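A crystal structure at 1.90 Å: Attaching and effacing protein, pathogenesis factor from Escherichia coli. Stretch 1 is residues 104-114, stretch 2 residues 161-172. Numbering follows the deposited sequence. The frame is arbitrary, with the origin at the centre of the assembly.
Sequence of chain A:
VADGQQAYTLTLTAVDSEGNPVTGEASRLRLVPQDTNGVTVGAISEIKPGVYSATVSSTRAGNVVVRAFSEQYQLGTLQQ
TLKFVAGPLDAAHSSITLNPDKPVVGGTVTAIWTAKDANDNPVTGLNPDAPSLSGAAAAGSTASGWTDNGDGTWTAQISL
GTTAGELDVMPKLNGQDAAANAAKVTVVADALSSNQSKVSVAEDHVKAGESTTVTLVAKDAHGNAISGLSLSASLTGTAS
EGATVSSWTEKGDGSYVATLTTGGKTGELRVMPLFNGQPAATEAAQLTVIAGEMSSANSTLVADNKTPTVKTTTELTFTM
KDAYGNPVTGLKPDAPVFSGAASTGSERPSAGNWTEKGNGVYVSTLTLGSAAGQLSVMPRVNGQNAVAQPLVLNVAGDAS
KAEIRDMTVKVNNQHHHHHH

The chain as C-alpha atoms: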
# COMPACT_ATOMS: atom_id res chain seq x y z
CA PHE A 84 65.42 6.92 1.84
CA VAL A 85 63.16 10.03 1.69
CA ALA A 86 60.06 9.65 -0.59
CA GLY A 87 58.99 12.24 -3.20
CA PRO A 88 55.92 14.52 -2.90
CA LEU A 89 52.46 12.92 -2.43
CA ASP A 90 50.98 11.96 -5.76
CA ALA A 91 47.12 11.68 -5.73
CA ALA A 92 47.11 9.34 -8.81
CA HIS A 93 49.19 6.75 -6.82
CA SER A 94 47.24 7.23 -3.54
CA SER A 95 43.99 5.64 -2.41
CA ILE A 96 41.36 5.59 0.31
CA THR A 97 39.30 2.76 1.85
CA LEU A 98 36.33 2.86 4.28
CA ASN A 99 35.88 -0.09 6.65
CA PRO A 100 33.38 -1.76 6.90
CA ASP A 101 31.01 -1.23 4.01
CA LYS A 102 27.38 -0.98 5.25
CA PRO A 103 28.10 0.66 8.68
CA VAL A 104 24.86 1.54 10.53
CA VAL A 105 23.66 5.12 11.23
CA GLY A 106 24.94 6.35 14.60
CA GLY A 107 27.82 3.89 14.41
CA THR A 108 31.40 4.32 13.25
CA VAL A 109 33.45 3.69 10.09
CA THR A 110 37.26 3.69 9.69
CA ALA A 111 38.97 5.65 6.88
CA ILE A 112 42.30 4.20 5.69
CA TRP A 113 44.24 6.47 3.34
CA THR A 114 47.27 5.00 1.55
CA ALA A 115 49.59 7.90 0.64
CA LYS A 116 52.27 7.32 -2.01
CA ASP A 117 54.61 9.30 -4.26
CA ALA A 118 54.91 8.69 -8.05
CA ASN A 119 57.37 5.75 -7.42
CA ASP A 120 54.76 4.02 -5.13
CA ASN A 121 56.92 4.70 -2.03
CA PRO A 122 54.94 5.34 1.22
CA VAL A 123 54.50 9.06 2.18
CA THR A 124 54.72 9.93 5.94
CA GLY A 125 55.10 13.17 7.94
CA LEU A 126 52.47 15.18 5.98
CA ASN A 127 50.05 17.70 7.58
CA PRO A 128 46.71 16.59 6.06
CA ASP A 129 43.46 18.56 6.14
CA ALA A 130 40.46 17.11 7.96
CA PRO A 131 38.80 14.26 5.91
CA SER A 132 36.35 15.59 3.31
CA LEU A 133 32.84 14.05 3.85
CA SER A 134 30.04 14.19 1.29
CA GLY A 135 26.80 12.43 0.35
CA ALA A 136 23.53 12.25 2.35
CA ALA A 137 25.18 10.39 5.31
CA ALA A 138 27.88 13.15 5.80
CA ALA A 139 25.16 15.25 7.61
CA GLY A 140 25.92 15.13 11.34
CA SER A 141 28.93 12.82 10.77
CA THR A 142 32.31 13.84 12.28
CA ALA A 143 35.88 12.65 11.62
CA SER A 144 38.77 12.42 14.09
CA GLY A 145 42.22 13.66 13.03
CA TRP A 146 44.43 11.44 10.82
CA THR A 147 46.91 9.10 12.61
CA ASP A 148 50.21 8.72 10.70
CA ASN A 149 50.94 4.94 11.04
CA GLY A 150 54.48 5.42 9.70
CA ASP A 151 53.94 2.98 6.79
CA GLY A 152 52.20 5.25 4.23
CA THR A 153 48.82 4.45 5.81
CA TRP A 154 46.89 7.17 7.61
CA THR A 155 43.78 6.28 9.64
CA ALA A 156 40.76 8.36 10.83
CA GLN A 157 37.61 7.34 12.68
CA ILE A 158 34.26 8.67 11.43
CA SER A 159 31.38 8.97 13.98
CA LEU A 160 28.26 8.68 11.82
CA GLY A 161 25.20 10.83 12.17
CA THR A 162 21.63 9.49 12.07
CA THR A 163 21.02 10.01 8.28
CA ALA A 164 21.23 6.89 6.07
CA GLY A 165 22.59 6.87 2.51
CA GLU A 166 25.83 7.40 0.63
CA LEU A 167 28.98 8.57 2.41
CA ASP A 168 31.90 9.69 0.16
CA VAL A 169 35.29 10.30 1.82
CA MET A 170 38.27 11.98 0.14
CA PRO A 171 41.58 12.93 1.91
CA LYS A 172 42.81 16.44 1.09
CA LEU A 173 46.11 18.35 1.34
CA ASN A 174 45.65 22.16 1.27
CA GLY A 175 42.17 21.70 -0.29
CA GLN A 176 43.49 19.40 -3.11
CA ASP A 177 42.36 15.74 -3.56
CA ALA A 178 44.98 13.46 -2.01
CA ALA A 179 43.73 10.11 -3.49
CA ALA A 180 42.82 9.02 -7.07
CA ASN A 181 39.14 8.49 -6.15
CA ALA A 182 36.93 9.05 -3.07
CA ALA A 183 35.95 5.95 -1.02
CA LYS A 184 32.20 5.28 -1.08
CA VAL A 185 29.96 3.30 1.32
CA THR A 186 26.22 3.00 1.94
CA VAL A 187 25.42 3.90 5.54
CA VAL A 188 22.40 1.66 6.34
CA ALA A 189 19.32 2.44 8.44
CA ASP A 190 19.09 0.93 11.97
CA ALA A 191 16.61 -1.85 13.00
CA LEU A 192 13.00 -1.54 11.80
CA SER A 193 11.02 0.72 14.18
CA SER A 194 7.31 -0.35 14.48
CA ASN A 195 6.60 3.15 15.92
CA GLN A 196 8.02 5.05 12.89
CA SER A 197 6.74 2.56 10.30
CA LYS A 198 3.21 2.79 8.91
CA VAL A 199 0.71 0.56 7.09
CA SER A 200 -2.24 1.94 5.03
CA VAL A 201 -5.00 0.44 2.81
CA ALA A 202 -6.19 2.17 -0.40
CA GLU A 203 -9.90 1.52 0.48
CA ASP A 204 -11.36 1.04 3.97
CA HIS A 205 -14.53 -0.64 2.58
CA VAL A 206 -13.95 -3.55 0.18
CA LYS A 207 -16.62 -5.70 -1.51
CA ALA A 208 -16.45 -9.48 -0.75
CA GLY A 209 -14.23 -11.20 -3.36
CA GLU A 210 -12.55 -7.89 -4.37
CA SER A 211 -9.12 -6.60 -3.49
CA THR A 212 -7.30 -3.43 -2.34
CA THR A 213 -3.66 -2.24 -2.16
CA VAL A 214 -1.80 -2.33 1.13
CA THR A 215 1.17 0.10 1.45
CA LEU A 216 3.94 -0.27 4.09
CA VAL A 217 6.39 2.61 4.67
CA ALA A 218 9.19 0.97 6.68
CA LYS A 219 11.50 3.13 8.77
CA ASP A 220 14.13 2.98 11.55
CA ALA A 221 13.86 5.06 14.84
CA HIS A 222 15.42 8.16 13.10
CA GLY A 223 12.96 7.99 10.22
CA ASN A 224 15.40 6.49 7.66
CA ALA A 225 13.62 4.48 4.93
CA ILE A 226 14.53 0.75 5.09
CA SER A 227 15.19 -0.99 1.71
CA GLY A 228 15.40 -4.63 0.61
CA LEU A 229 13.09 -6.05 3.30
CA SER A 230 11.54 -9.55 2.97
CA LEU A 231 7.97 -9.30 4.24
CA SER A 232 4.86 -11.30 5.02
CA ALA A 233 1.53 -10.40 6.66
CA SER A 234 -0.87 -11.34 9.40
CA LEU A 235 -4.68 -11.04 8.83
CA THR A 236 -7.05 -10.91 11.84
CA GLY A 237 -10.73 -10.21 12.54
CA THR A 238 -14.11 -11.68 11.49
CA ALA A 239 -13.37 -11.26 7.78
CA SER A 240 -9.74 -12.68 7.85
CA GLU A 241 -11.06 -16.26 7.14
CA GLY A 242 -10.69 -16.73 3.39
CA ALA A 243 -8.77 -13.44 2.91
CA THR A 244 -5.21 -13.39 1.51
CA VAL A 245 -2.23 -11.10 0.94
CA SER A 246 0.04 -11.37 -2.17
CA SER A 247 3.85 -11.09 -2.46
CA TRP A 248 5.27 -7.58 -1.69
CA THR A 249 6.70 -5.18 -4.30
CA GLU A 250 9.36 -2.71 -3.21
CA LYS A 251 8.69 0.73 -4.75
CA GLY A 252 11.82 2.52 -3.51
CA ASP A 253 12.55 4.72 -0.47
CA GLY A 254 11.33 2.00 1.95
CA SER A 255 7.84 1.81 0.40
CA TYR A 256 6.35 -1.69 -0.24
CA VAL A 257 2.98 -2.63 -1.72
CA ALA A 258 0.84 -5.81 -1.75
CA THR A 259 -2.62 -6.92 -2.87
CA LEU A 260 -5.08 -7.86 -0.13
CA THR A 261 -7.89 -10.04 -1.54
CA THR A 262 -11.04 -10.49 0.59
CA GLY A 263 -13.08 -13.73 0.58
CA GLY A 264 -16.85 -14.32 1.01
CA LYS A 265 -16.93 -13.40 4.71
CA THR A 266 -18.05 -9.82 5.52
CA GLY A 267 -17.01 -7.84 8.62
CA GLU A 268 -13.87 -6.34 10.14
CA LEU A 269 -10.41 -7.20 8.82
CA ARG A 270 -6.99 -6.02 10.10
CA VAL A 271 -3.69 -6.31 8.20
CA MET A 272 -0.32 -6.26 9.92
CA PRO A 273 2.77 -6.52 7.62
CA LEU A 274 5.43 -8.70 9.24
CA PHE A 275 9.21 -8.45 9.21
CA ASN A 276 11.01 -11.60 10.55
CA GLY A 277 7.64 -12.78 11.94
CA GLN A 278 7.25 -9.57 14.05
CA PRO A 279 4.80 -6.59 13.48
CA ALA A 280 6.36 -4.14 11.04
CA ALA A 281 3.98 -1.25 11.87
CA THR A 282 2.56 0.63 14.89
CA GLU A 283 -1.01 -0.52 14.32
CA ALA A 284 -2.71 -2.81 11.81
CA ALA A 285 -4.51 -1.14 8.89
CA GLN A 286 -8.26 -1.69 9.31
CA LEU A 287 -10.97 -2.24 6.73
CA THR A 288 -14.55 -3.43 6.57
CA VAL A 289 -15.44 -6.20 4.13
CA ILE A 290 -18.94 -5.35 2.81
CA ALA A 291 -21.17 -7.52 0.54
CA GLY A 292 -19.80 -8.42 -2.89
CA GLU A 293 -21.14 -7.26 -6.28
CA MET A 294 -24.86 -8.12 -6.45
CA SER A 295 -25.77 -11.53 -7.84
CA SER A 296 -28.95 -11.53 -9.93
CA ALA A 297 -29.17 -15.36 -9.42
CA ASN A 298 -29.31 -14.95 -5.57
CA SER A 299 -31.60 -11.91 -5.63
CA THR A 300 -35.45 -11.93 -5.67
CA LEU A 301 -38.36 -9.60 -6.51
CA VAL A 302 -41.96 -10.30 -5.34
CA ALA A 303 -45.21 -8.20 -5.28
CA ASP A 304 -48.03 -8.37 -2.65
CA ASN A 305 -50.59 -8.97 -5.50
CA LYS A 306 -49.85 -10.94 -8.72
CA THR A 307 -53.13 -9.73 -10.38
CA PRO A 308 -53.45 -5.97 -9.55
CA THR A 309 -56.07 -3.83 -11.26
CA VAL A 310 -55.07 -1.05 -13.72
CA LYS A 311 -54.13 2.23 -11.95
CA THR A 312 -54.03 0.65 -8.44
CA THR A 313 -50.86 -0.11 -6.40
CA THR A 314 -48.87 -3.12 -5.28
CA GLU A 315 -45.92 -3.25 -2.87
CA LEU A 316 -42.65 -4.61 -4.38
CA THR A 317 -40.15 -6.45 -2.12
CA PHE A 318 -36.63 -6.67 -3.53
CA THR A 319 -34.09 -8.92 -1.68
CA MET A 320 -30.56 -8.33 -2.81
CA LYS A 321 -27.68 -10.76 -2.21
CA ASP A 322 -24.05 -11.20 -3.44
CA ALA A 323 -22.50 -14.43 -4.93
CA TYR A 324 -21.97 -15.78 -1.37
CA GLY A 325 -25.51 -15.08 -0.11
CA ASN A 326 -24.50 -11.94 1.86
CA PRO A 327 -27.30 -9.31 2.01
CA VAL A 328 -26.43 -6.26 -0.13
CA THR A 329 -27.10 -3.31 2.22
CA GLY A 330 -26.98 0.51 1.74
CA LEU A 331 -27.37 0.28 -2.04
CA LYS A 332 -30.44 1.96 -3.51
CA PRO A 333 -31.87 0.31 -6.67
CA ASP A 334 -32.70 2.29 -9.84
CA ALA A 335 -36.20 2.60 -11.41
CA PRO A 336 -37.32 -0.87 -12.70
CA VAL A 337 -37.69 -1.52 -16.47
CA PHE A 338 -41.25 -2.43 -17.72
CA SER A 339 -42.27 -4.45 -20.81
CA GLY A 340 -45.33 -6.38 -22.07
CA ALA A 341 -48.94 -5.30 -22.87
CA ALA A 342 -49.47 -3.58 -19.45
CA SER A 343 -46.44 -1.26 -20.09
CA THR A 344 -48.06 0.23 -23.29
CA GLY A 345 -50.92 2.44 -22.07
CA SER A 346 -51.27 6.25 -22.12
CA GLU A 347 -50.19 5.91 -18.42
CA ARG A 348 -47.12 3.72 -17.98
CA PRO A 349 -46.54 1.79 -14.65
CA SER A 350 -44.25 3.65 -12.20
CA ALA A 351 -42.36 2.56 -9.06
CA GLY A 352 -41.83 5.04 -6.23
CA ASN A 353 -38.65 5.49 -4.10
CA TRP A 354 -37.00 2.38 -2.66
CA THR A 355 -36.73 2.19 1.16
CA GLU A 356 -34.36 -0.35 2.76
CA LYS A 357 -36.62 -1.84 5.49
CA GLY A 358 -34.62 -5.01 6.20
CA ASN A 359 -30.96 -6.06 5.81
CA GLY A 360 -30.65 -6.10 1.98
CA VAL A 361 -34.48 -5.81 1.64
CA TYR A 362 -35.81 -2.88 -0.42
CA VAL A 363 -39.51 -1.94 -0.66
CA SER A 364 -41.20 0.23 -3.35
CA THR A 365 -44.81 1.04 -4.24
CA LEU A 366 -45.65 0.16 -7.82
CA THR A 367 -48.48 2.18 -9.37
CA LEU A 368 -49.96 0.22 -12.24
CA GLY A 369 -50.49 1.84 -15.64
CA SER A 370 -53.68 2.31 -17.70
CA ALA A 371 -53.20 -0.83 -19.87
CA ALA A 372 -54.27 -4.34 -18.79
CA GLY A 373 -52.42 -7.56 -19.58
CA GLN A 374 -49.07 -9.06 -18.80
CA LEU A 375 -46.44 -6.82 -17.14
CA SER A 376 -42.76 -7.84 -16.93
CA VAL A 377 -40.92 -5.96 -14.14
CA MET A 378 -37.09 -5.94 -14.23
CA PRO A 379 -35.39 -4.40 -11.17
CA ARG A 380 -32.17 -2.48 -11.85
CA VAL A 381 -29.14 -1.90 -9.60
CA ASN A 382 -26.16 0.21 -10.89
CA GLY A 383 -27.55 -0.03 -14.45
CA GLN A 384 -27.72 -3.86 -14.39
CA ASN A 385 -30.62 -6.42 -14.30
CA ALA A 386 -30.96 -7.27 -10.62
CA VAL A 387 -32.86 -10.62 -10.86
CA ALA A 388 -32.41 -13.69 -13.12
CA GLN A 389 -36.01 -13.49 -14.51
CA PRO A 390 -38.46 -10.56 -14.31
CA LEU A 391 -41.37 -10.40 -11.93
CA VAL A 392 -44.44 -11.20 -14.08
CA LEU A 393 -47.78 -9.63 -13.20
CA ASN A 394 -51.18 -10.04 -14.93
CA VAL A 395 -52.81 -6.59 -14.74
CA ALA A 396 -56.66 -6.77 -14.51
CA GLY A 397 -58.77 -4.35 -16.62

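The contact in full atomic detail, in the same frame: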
# COMPACT_ATOMS: atom_id res chain seq x y z
N VAL A 104 26.22 1.13 10.18
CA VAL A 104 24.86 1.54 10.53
C VAL A 104 24.90 2.99 11.00
O VAL A 104 25.89 3.41 11.63
CB VAL A 104 24.28 0.59 11.62
CG1 VAL A 104 22.84 0.96 12.02
CG2 VAL A 104 24.34 -0.87 11.15
N VAL A 105 23.83 3.74 10.73
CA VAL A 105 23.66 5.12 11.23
C VAL A 105 23.92 5.13 12.73
O VAL A 105 23.57 4.17 13.43
CB VAL A 105 22.27 5.74 10.91
CG1 VAL A 105 22.11 6.01 9.44
CG2 VAL A 105 21.11 4.88 11.44
N GLY A 106 24.60 6.19 13.19
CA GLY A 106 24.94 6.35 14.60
C GLY A 106 26.13 5.52 15.02
O GLY A 106 26.59 5.63 16.16
N GLY A 107 26.65 4.70 14.11
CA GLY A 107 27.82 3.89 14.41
C GLY A 107 29.11 4.59 14.03
O GLY A 107 29.24 5.83 14.07
N THR A 108 30.09 3.79 13.66
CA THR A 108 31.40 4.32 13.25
C THR A 108 31.92 3.60 12.02
O THR A 108 31.53 2.47 11.74
CB THR A 108 32.38 4.29 14.46
OG1 THR A 108 33.59 4.95 14.08
CG2 THR A 108 32.70 2.88 14.93
N VAL A 109 32.81 4.26 11.28
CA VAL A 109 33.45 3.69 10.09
C VAL A 109 34.92 4.17 10.08
O VAL A 109 35.20 5.30 10.51
CB VAL A 109 32.66 3.98 8.77
CG1 VAL A 109 32.51 5.48 8.50
CG2 VAL A 109 33.24 3.24 7.56
N THR A 110 35.85 3.29 9.68
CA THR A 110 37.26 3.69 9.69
C THR A 110 37.67 4.10 8.29
O THR A 110 37.34 3.40 7.35
CB THR A 110 38.14 2.56 10.25
OG1 THR A 110 37.65 2.18 11.54
CG2 THR A 110 39.62 2.96 10.34
N ALA A 111 38.42 5.20 8.16
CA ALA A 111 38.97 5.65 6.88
C ALA A 111 40.45 5.29 6.89
O ALA A 111 41.15 5.63 7.84
CB ALA A 111 38.80 7.15 6.71
N ILE A 112 40.91 4.61 5.84
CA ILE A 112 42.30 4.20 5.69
C ILE A 112 42.81 4.79 4.37
O ILE A 112 42.43 4.34 3.29
CB ILE A 112 42.55 2.67 5.76
CG1 ILE A 112 41.79 2.00 6.95
CG2 ILE A 112 44.07 2.39 5.83
CD1 ILE A 112 40.50 1.24 6.50
N TRP A 113 43.67 5.78 4.48
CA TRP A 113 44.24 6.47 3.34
C TRP A 113 45.68 5.97 3.15
O TRP A 113 46.50 6.02 4.07
CB TRP A 113 44.19 7.98 3.62
CG TRP A 113 45.00 8.87 2.72
CD1 TRP A 113 45.25 8.72 1.38
CD2 TRP A 113 45.56 10.13 3.10
NE1 TRP A 113 45.97 9.80 0.91
CE2 TRP A 113 46.17 10.68 1.95
CE3 TRP A 113 45.54 10.89 4.28
CZ2 TRP A 113 46.86 11.90 1.98
CZ3 TRP A 113 46.18 12.12 4.30
CH2 TRP A 113 46.80 12.63 3.15
N THR A 114 45.96 5.50 1.94
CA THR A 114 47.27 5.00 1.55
C THR A 114 47.90 6.10 0.71
O THR A 114 47.40 6.41 -0.36
CB THR A 114 47.14 3.66 0.81
OG1 THR A 114 46.45 2.75 1.65
CG2 THR A 114 48.50 3.07 0.42
N GLY A 161 26.44 10.20 11.73
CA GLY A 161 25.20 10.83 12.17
C GLY A 161 24.07 9.83 12.03
O GLY A 161 24.29 8.63 11.79
N THR A 162 22.84 10.32 12.12
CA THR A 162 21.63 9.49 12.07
C THR A 162 20.97 9.42 10.69
O THR A 162 19.89 8.83 10.58
CB THR A 162 20.64 9.99 13.11
OG1 THR A 162 20.37 11.37 12.83
CG2 THR A 162 21.15 9.84 14.53
N THR A 163 21.59 10.01 9.64
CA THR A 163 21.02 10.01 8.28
C THR A 163 21.62 8.88 7.47
O THR A 163 22.84 8.82 7.32
CB THR A 163 21.29 11.37 7.57
OG1 THR A 163 20.76 12.42 8.38
CG2 THR A 163 20.68 11.42 6.15
N ALA A 164 20.77 8.01 6.90
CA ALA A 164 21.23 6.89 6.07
C ALA A 164 21.49 7.32 4.62
O ALA A 164 20.96 8.33 4.16
CB ALA A 164 20.23 5.73 6.12
N GLY A 165 22.29 6.55 3.90
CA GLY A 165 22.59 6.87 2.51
C GLY A 165 24.07 6.82 2.18
O GLY A 165 24.86 6.24 2.93
N GLU A 166 24.44 7.43 1.07
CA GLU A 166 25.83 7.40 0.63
C GLU A 166 26.73 8.30 1.47
O GLU A 166 26.34 9.40 1.87
CB GLU A 166 25.92 7.82 -0.85
CG GLU A 166 27.14 7.26 -1.57
CD GLU A 166 27.31 7.69 -3.02
OE1 GLU A 166 26.43 8.39 -3.56
OE2 GLU A 166 28.34 7.31 -3.62
N LEU A 167 27.93 7.81 1.75
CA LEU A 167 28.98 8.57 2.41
C LEU A 167 30.22 8.46 1.50
O LEU A 167 30.65 7.35 1.18
CB LEU A 167 29.31 8.07 3.82
CG LEU A 167 30.49 8.81 4.51
CD1 LEU A 167 30.06 10.20 4.99
CD2 LEU A 167 31.05 7.99 5.66
N ASP A 168 30.72 9.60 1.02
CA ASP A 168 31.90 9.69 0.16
C ASP A 168 32.99 10.36 0.98
O ASP A 168 32.74 11.40 1.59
CB ASP A 168 31.61 10.55 -1.08
CG ASP A 168 30.65 9.94 -2.09
OD1 ASP A 168 30.06 8.87 -1.78
OD2 ASP A 168 30.49 10.53 -3.19
N VAL A 169 34.17 9.75 1.05
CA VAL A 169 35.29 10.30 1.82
C VAL A 169 36.50 10.46 0.92
O VAL A 169 36.92 9.51 0.24
CB VAL A 169 35.61 9.45 3.10
CG1 VAL A 169 36.69 10.09 3.96
CG2 VAL A 169 34.35 9.21 3.93
N MET A 170 37.07 11.67 0.91
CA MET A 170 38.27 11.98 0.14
C MET A 170 39.31 12.67 1.06
O MET A 170 38.97 13.69 1.69
CB MET A 170 37.89 12.88 -1.09
CG MET A 170 39.08 13.53 -1.82
SD MET A 170 40.15 12.35 -2.74
CE MET A 170 39.14 12.05 -4.22
N PRO A 171 40.56 12.17 1.16
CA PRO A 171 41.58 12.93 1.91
C PRO A 171 42.00 14.13 1.06
O PRO A 171 41.90 14.10 -0.19
CB PRO A 171 42.73 11.94 2.07
CG PRO A 171 42.62 11.05 0.88
CD PRO A 171 41.17 10.99 0.48
N LYS A 172 42.41 15.20 1.73
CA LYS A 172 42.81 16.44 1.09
C LYS A 172 44.08 17.01 1.72
O LYS A 172 44.36 16.80 2.90
CB LYS A 172 41.66 17.47 1.08
CG LYS A 172 40.44 17.02 0.21
CD LYS A 172 39.48 18.13 -0.08
CE LYS A 172 38.42 17.71 -1.06
NZ LYS A 172 37.21 18.58 -0.97

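The pyrrolidine ring of Pro171 lies over one face of the Trp113 indole, with Pro171 CG 3.5 Å from the centroid of the five-membered ring and only 7° off its normal, a CH-pi contact. The closest atom pair is Pro171 CB and Trp113 CD2, at 3.5 Å. With chi1 near 167° (t) and chi2 at 35°, Trp113 turns one face of its indole to the proline, whose compact ring can lie close against it; both residues are buried, and the indole NE1 is satisfied by a hydrogen bond elsewhere in the structure.

At the other end a backbone hydrogen bond joins the side-chain packing. A type II turn from Val104 to Gly107, closed by Gly107 N to Val104 O at 2.9 Å, directs Gly106 N toward Gly161 O, and this single hydrogen bond across the stretches measures 2.8 Å. Gly106 has a positive phi, which favours glycine. Beside it, the buried Val105 points toward the second stretch, packing its CG1 3.5 Å from Ala164 N and 3.8 Å from Ala164 CB, so that Val105 CG1 rests against both the backbone and the methyl of Ala164.

Between these ends the strands are farther apart, and contact depends on side chains. Val109 CG1 meets Leu167 CD2 at 4.1 Å, the branched apolar groups spanning a CA-to-CA separation of 10.1 Å. In all, 394 Å² is buried, counting both sides.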